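Cellulose-binding protein (Saccharophagus degradans, PDB 2X32) binds octaprenyl diphosphate in its YceI-like domain, probably serves in polyisoprenoid transport, and is implicated in plant cell wall breakdown. Local coordinates at residues G151-T154 with L155-A159. Numbering follows the deposited sequence.
Sequences GIET and LRNLA. With OTP ((2E,6E,10E,14E,18E,22E,26E)-3,7,11,15,19,23,27,31-octamethyldotriaconta-2,6,10,14,18,22,26,30-octaenyl trihydrogen diphosphate), chain C.
Arg-156 and Glu-153, three residues apart on helix 149-158, run side by side and join in an i, i+3 salt bridge. Traced outward, CB of Arg-156 packs 3.5 Å from Ile-152 O, a carbonyl that also accepts the Arg-156 backbone N-H. The chain stays extended through CG, which lies anti to the backbone N, and on to CD, 3.8 Å from Glu-153 OE1; the bend at chi3 (71°) then turns NE onto the carboxylate. NE donates to Glu-153 OE1 at 2.7 Å with an N-H...O angle of 160°; the oxygen sits at the edge of the guanidinium, near its plane, and is approached from the syn side but tilted out of the carboxylate plane. NH2 reaches Glu-153 OE2 at an implausibly short separation, and one of two Glu-153 conformers is described, which leaves its exact length doubtful. Carboxylate and guanidinium planes stand 47° apart, evidence that the pairing is not a flat two-pronged one. NH1 bonds to Leu-161 O in the loop beyond the helix.

This polar pair marks the outer side of a helix whose inner side lines the lipid tunnel of the YceI-like fold, a curled antiparallel sheet around the octaprenyl chain. Ile-152 CD1 lies 3.9 Å from C33 of the ligand and Leu-155 CD1 3.9 Å from its C35. Ala-159, just after Leu-158, brings CB 3.5 Å from O4 of the diphosphate. Away from the ligand, Thr-154 CG2 touches Leu-158 CD1 at 4.0 Å, the two side chains pointing the same way. Thr-154 OG1 bonds back to Ala-150 O.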
loop_
_atom_site.group_PDB
_atom_site.type_symbol
_atom_site.label_atom_id
_atom_site.label_comp_id
_atom_site.label_asym_id
_atom_site.label_seq_id
_atom_site.Cartn_x
_atom_site.Cartn_y
_atom_site.Cartn_z
ATOM N N GLY A 151 -12.980 -3.318 -13.552
ATOM C CA GLY A 151 -12.096 -4.447 -13.477
ATOM C C GLY A 151 -12.611 -5.510 -12.523
ATOM O O GLY A 151 -12.473 -6.694 -12.783
ATOM N N ILE A 152 -13.136 -5.094 -11.384
ATOM C CA ILE A 152 -13.761 -6.037 -10.449
ATOM C C ILE A 152 -14.928 -6.758 -11.117
ATOM O O ILE A 152 -15.057 -7.971 -10.978
ATOM C CB ILE A 152 -14.172 -5.321 -9.139
ATOM C CG1 ILE A 152 -12.916 -4.861 -8.405
ATOM C CG2 ILE A 152 -14.971 -6.273 -8.244
ATOM C CD1 ILE A 152 -13.173 -4.172 -7.083
ATOM N N GLU A 153 -15.701 -6.043 -11.928
ATOM C CA GLU A 153 -16.823 -6.672 -12.622
ATOM C C GLU A 153 -16.322 -7.694 -13.637
ATOM O O GLU A 153 -16.920 -8.769 -13.767
ATOM C CB GLU A 153 -17.701 -5.631 -13.273
ATOM C CG GLU A 153 -18.930 -6.208 -13.968
ATOM C CD GLU A 153 -19.868 -6.959 -13.047
ATOM O OE1 GLU A 153 -19.710 -6.885 -11.801
ATOM O OE2 GLU A 153 -20.799 -7.615 -13.584
ATOM N N THR A 154 -15.226 -7.398 -14.315
ATOM C CA THR A 154 -14.600 -8.387 -15.220
ATOM C C THR A 154 -14.190 -9.622 -14.462
ATOM O O THR A 154 -14.567 -10.753 -14.841
ATOM C CB THR A 154 -13.379 -7.774 -15.963
ATOM O OG1 THR A 154 -13.888 -6.673 -16.714
ATOM C CG2 THR A 154 -12.676 -8.772 -16.878
ATOM N N LEU A 155 -13.511 -9.445 -13.322
ATOM C CA LEU A 155 -13.123 -10.601 -12.499
ATOM C C LEU A 155 -14.353 -11.380 -12.030
ATOM O O LEU A 155 -14.338 -12.603 -12.021
ATOM C CB LEU A 155 -12.331 -10.151 -11.276
ATOM C CG LEU A 155 -10.956 -9.510 -11.549
ATOM C CD1 LEU A 155 -10.302 -9.060 -10.245
ATOM C CD2 LEU A 155 -10.097 -10.454 -12.253
ATOM N N ARG A 156 -15.410 -10.662 -11.661
ATOM C CA ARG A 156 -16.642 -11.304 -11.164
ATOM C C ARG A 156 -17.243 -12.168 -12.255
ATOM O O ARG A 156 -17.609 -13.351 -12.006
ATOM C CB ARG A 156 -17.651 -10.267 -10.650
ATOM C CG ARG A 156 -18.852 -10.899 -10.005
ATOM C CD ARG A 156 -19.839 -9.872 -9.519
ATOM N NE ARG A 156 -20.539 -9.192 -10.602
ATOM C CZ ARG A 156 -21.536 -9.744 -11.302
ATOM N NH1 ARG A 156 -21.924 -10.995 -11.084
ATOM N NH2 ARG A 156 -22.144 -9.053 -12.248
ATOM N N ASN A 157 -17.379 -11.576 -13.444
ATOM C CA ASN A 157 -18.030 -12.249 -14.557
ATOM C C ASN A 157 -17.178 -13.427 -15.040
ATOM O O ASN A 157 -17.732 -14.487 -15.406
ATOM C CB ASN A 157 -18.345 -11.263 -15.681
ATOM C CG ASN A 157 -19.533 -10.363 -15.362
ATOM O OD1 ASN A 157 -19.463 -9.144 -15.513
ATOM N ND2 ASN A 157 -20.663 -10.972 -14.988
ATOM N N LEU A 158 -15.847 -13.306 -14.983
ATOM C CA LEU A 158 -14.963 -14.388 -15.386
ATOM C C LEU A 158 -15.049 -15.589 -14.447
ATOM O O LEU A 158 -14.893 -16.736 -14.877
ATOM C CB LEU A 158 -13.518 -13.943 -15.450
ATOM C CG LEU A 158 -13.089 -13.175 -16.684
ATOM C CD1 LEU A 158 -11.711 -12.604 -16.510
ATOM C CD2 LEU A 158 -13.204 -14.062 -17.933
ATOM N N ALA A 159 -15.286 -15.295 -13.173
ATOM C CA ALA A 159 -15.435 -16.313 -12.128
ATOM C C ALA A 159 -16.854 -16.831 -11.940
ATOM O O ALA A 159 -17.089 -17.689 -11.072
ATOM C CB ALA A 159 -14.962 -15.713 -10.830
HETATM O O7 OTP C . -14.535 -17.979 -6.452
HETATM P P2 OTP C . -13.610 -18.333 -7.586
HETATM O O5 OTP C . -14.344 -18.883 -8.796
HETATM O O6 OTP C . -12.398 -19.127 -7.178
HETATM O O4 OTP C . -13.070 -16.866 -8.114
HETATM P P1 OTP C . -11.571 -16.276 -7.983
HETATM O O2 OTP C . -11.462 -15.788 -6.552
HETATM O O3 OTP C . -10.497 -17.108 -8.653
HETATM O O1 OTP C . -11.544 -14.863 -8.772
HETATM C C40 OTP C . -12.284 -13.769 -8.193
HETATM C C39 OTP C . -11.345 -12.605 -7.852
HETATM C C37 OTP C . -11.371 -11.965 -6.698
HETATM C C38 OTP C . -12.270 -12.271 -5.493
HETATM C C36 OTP C . -10.431 -10.783 -6.480
HETATM C C35 OTP C . -11.104 -9.436 -6.486
HETATM C C34 OTP C . -10.097 -8.316 -6.158
HETATM C C32 OTP C . -10.369 -7.201 -5.470
HETATM C C33 OTP C . -11.696 -6.958 -4.835
HETATM C C31 OTP C . -9.200 -6.244 -5.191
HETATM C C30 OTP C . -9.340 -4.809 -5.633
HETATM C C29 OTP C . -8.153 -3.959 -5.193
HETATM C C27 OTP C . -8.239 -2.690 -4.806
HETATM C C28 OTP C . -9.512 -1.849 -4.850
HETATM C C26 OTP C . -7.042 -1.965 -4.232
HETATM C C25 OTP C . -5.776 -2.774 -4.049
HETATM C C24 OTP C . -4.749 -2.143 -3.093
HETATM C C22 OTP C . -3.656 -1.470 -3.446
HETATM C C23 OTP C . -3.134 -1.313 -4.853
HETATM C C21 OTP C . -2.822 -0.865 -2.354
HETATM C C20 OTP C . -2.883 0.685 -2.321
HETATM C C19 OTP C . -1.993 1.314 -1.248
HETATM C C17 OTP C . -2.400 1.837 -0.092
HETATM C C18 OTP C . -3.811 2.082 0.316
HETATM C C16 OTP C . -1.348 2.243 0.929
HETATM C C15 OTP C . -1.399 3.704 1.271
HETATM C C14 OTP C . -0.151 4.150 1.991
HETATM C C12 OTP C . -0.113 5.084 2.973
HETATM C C13 OTP C . -1.378 5.752 3.507
HETATM C C11 OTP C . 1.165 5.518 3.614
HETATM C C10 OTP C . 2.393 4.767 3.288
HETATM C C9 OTP C . 3.619 5.065 4.153
HETATM C C7 OTP C . 4.694 5.790 3.802
HETATM C C8 OTP C . 4.974 6.359 2.425
HETATM C C6 OTP C . 5.755 6.030 4.851
HETATM C C5 OTP C . 5.644 7.371 5.550
HETATM C C4 OTP C . 6.767 7.620 6.514
HETATM C C2 OTP C . 6.607 8.258 7.677
HETATM C C3 OTP C . 5.366 8.854 8.246
HETATM C C1 OTP C . 7.826 8.462 8.532
#